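Periplasmic binding protein (Sulfurospirillum deleyianum, PDB 4PAG) probably serves as the solute-capturing component of an ABC transporter, holding its ligand, here a histidine molecule, for delivery to the membrane permease. Local coordinates at residues T240-K245 / K256-V261. Sequence-based numbering, arbitrary orientation.
Sequences TVFREK and KKVYLV. With HIS (histidine), chain E.
The last turn of helix 235-243 packs against edge strand 258-260 through V241, F242 and V258, an apolar helix-on-sheet contact in one lobe of the periplasmic binding protein. The strand follows 229-232 in a parallel sheet, with the helix in the connection between them, which makes this part of a beta-alpha-beta crossover; backbone hydrogen bonds of Y259 with I230 and V232 confirm that the two strands are neighbours. No hydrogen bond joins the two segments, and the contact rests on apolar packing, with 164 Å² buried between them, both sides summed. Two valine branches form its inner part: V241 CG1 lies 4.0 Å from V258 CG1, the side chains passing each other in opposite directions. V258 has CG1 anti to its backbone N (chi1 179°), which puts CG2 beside that nitrogen, and the end of the F242 ring meets the branch point, F242 CZ lying 3.7 Å from V258 CB. From there F242 CE2 approaches CG1 of V258 to 4.1 Å, whereas F242 CZ is 3.9 Å from V258 CG2. The ring approaches V258 obliquely. Against K256 it is an edge that touches, CZ of F242 standing 4.2 Å from K256 CA near the ring plane. K256 ends the preceding helix in a Schellman motif with positive phi, and its ammonium end leads away from F242. Y238, one turn earlier on the helix, extends the packing to both V258 and L260. Beyond V258 the strand reaches the histidine pocket, where L260 CG, anti to the backbone N (chi1 -176°), carries L260 CD2 to 3.4 Å from CB of the histidine ligand. The ligand is also hydrogen-bonded to K263 NZ, which in turn binds V261 O. Its imidazole ND1 donates a weak hydrogen bond to L260 O at 3.3 Å, with an N-H...O angle of 158°.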
loop_
_atom_site.group_PDB
_atom_site.type_symbol
_atom_site.label_atom_id
_atom_site.label_comp_id
_atom_site.label_asym_id
_atom_site.label_seq_id
_atom_site.Cartn_x
_atom_site.Cartn_y
_atom_site.Cartn_z
ATOM N N THR A 240 -9.674 -16.040 15.468
ATOM C CA THR A 240 -10.944 -16.750 15.300
ATOM C C THR A 240 -10.824 -17.970 14.394
ATOM O O THR A 240 -11.348 -19.043 14.722
ATOM C CB THR A 240 -12.018 -15.802 14.734
ATOM O OG1 THR A 240 -12.375 -14.847 15.739
ATOM C CG2 THR A 240 -13.269 -16.555 14.305
ATOM N N VAL A 241 -10.126 -17.813 13.270
ATOM C CA VAL A 241 -10.066 -18.857 12.246
ATOM C C VAL A 241 -9.358 -20.128 12.745
ATOM O O VAL A 241 -9.598 -21.215 12.223
ATOM C CB VAL A 241 -9.439 -18.324 10.916
ATOM C CG1 VAL A 241 -7.939 -18.152 11.031
ATOM C CG2 VAL A 241 -9.770 -19.239 9.746
ATOM N N PHE A 242 -8.509 -19.987 13.761
ATOM C CA PHE A 242 -7.866 -21.141 14.410
ATOM C C PHE A 242 -8.530 -21.587 15.717
ATOM O O PHE A 242 -8.256 -22.690 16.203
ATOM C CB PHE A 242 -6.387 -20.851 14.650
ATOM C CG PHE A 242 -5.563 -20.900 13.404
ATOM C CD1 PHE A 242 -5.346 -22.105 12.754
ATOM C CD2 PHE A 242 -5.024 -19.741 12.863
ATOM C CE1 PHE A 242 -4.597 -22.154 11.588
ATOM C CE2 PHE A 242 -4.262 -19.785 11.707
ATOM C CZ PHE A 242 -4.054 -20.991 11.066
ATOM N N ARG A 243 -9.394 -20.747 16.278
ATOM C CA ARG A 243 -10.120 -21.072 17.513
ATOM C C ARG A 243 -11.463 -21.759 17.212
ATOM O O ARG A 243 -11.771 -22.782 17.821
ATOM C CB ARG A 243 -10.328 -19.810 18.360
ATOM C CG ARG A 243 -10.974 -20.045 19.720
ATOM C CD ARG A 243 -11.333 -18.747 20.445
ATOM N NE ARG A 243 -12.322 -17.943 19.718
ATOM C CZ ARG A 243 -12.061 -16.838 19.012
ATOM N NH1 ARG A 243 -10.832 -16.357 18.917
ATOM N NH2 ARG A 243 -13.049 -16.201 18.397
ATOM N N GLU A 244 -12.246 -21.209 16.280
ATOM C CA GLU A 244 -13.579 -21.742 15.964
ATOM C C GLU A 244 -13.513 -22.997 15.081
ATOM O O GLU A 244 -12.904 -22.993 14.008
ATOM C CB GLU A 244 -14.451 -20.685 15.285
ATOM C CG GLU A 244 -14.997 -19.614 16.220
ATOM C CD GLU A 244 -15.923 -18.626 15.518
ATOM O OE1 GLU A 244 -16.403 -17.694 16.193
ATOM O OE2 GLU A 244 -16.172 -18.767 14.297
ATOM N N LYS A 245 -14.178 -24.056 15.529
ATOM C CA LYS A 245 -14.120 -25.375 14.879
ATOM C C LYS A 245 -14.553 -25.385 13.397
ATOM O O LYS A 245 -13.992 -26.121 12.580
ATOM C CB LYS A 245 -14.981 -26.363 15.693
ATOM C CG LYS A 245 -14.942 -27.810 15.225
ATOM C CD LYS A 245 -13.656 -28.513 15.636
ATOM C CE LYS A 245 -13.361 -29.723 14.760
ATOM N NZ LYS A 245 -14.515 -30.657 14.617
ATOM N N LYS A 256 -2.355 -24.866 8.062
ATOM C CA LYS A 256 -1.853 -23.652 8.725
ATOM C C LYS A 256 -1.275 -22.641 7.727
ATOM O O LYS A 256 -0.364 -21.885 8.045
ATOM C CB LYS A 256 -0.829 -24.004 9.806
ATOM C CG LYS A 256 -1.324 -25.052 10.800
ATOM C CD LYS A 256 -0.164 -25.644 11.581
ATOM C CE LYS A 256 -0.622 -26.288 12.877
ATOM N NZ LYS A 256 -1.581 -27.406 12.657
ATOM N N LYS A 257 -1.832 -22.620 6.525
ATOM C CA LYS A 257 -1.415 -21.673 5.489
ATOM C C LYS A 257 -2.354 -20.457 5.512
ATOM O O LYS A 257 -3.054 -20.142 4.540
ATOM C CB LYS A 257 -1.371 -22.373 4.130
ATOM C CG LYS A 257 -0.214 -23.364 4.026
ATOM C CD LYS A 257 -0.387 -24.369 2.899
ATOM C CE LYS A 257 -0.095 -23.769 1.539
ATOM N NZ LYS A 257 1.368 -23.616 1.286
ATOM N N VAL A 258 -2.347 -19.794 6.666
ATOM C CA VAL A 258 -3.148 -18.617 6.952
ATOM C C VAL A 258 -2.188 -17.602 7.568
ATOM O O VAL A 258 -1.528 -17.912 8.558
ATOM C CB VAL A 258 -4.264 -18.937 7.969
ATOM C CG1 VAL A 258 -5.084 -17.696 8.293
ATOM C CG2 VAL A 258 -5.157 -20.076 7.477
ATOM N N TYR A 259 -2.085 -16.408 6.984
ATOM C CA TYR A 259 -1.042 -15.451 7.384
ATOM C C TYR A 259 -1.601 -14.055 7.579
ATOM O O TYR A 259 -2.386 -13.569 6.760
ATOM C CB TYR A 259 0.096 -15.432 6.348
ATOM C CG TYR A 259 0.639 -16.824 6.058
ATOM C CD1 TYR A 259 1.485 -17.462 6.955
ATOM C CD2 TYR A 259 0.254 -17.520 4.916
ATOM C CE1 TYR A 259 1.946 -18.752 6.718
ATOM C CE2 TYR A 259 0.724 -18.806 4.662
ATOM C CZ TYR A 259 1.575 -19.411 5.567
ATOM O OH TYR A 259 2.051 -20.675 5.325
ATOM N N LEU A 260 -1.186 -13.424 8.675
ATOM C CA LEU A 260 -1.646 -12.095 9.049
ATOM C C LEU A 260 -0.725 -11.044 8.422
ATOM O O LEU A 260 0.486 -11.102 8.568
ATOM C CB LEU A 260 -1.653 -11.955 10.574
ATOM C CG LEU A 260 -2.194 -10.680 11.213
ATOM C CD1 LEU A 260 -3.667 -10.473 10.903
ATOM C CD2 LEU A 260 -1.959 -10.720 12.723
ATOM N N VAL A 261 -1.305 -10.092 7.711
ATOM C CA VAL A 261 -0.514 -9.060 7.035
ATOM C C VAL A 261 0.161 -8.148 8.066
ATOM O O VAL A 261 -0.516 -7.610 8.934
ATOM C CB VAL A 261 -1.399 -8.200 6.101
ATOM C CG1 VAL A 261 -0.596 -7.093 5.448
ATOM C CG2 VAL A 261 -2.050 -9.055 5.028
HETATM N N HIS E . -0.075 -9.121 14.813
HETATM C CA HIS E . -0.035 -7.916 13.939
HETATM C C HIS E . -1.387 -7.218 13.924
HETATM O O HIS E . -2.181 -7.265 12.975
HETATM C CB HIS E . 0.396 -8.284 12.525
HETATM C CG HIS E . 1.605 -9.166 12.473
HETATM N ND1 HIS E . 1.829 -10.070 11.458
HETATM C CD2 HIS E . 2.654 -9.284 13.320
HETATM C CE1 HIS E . 2.970 -10.699 11.674
HETATM N NE2 HIS E . 3.491 -10.241 12.797
HETATM O OXT HIS E . -1.711 -6.580 14.914
#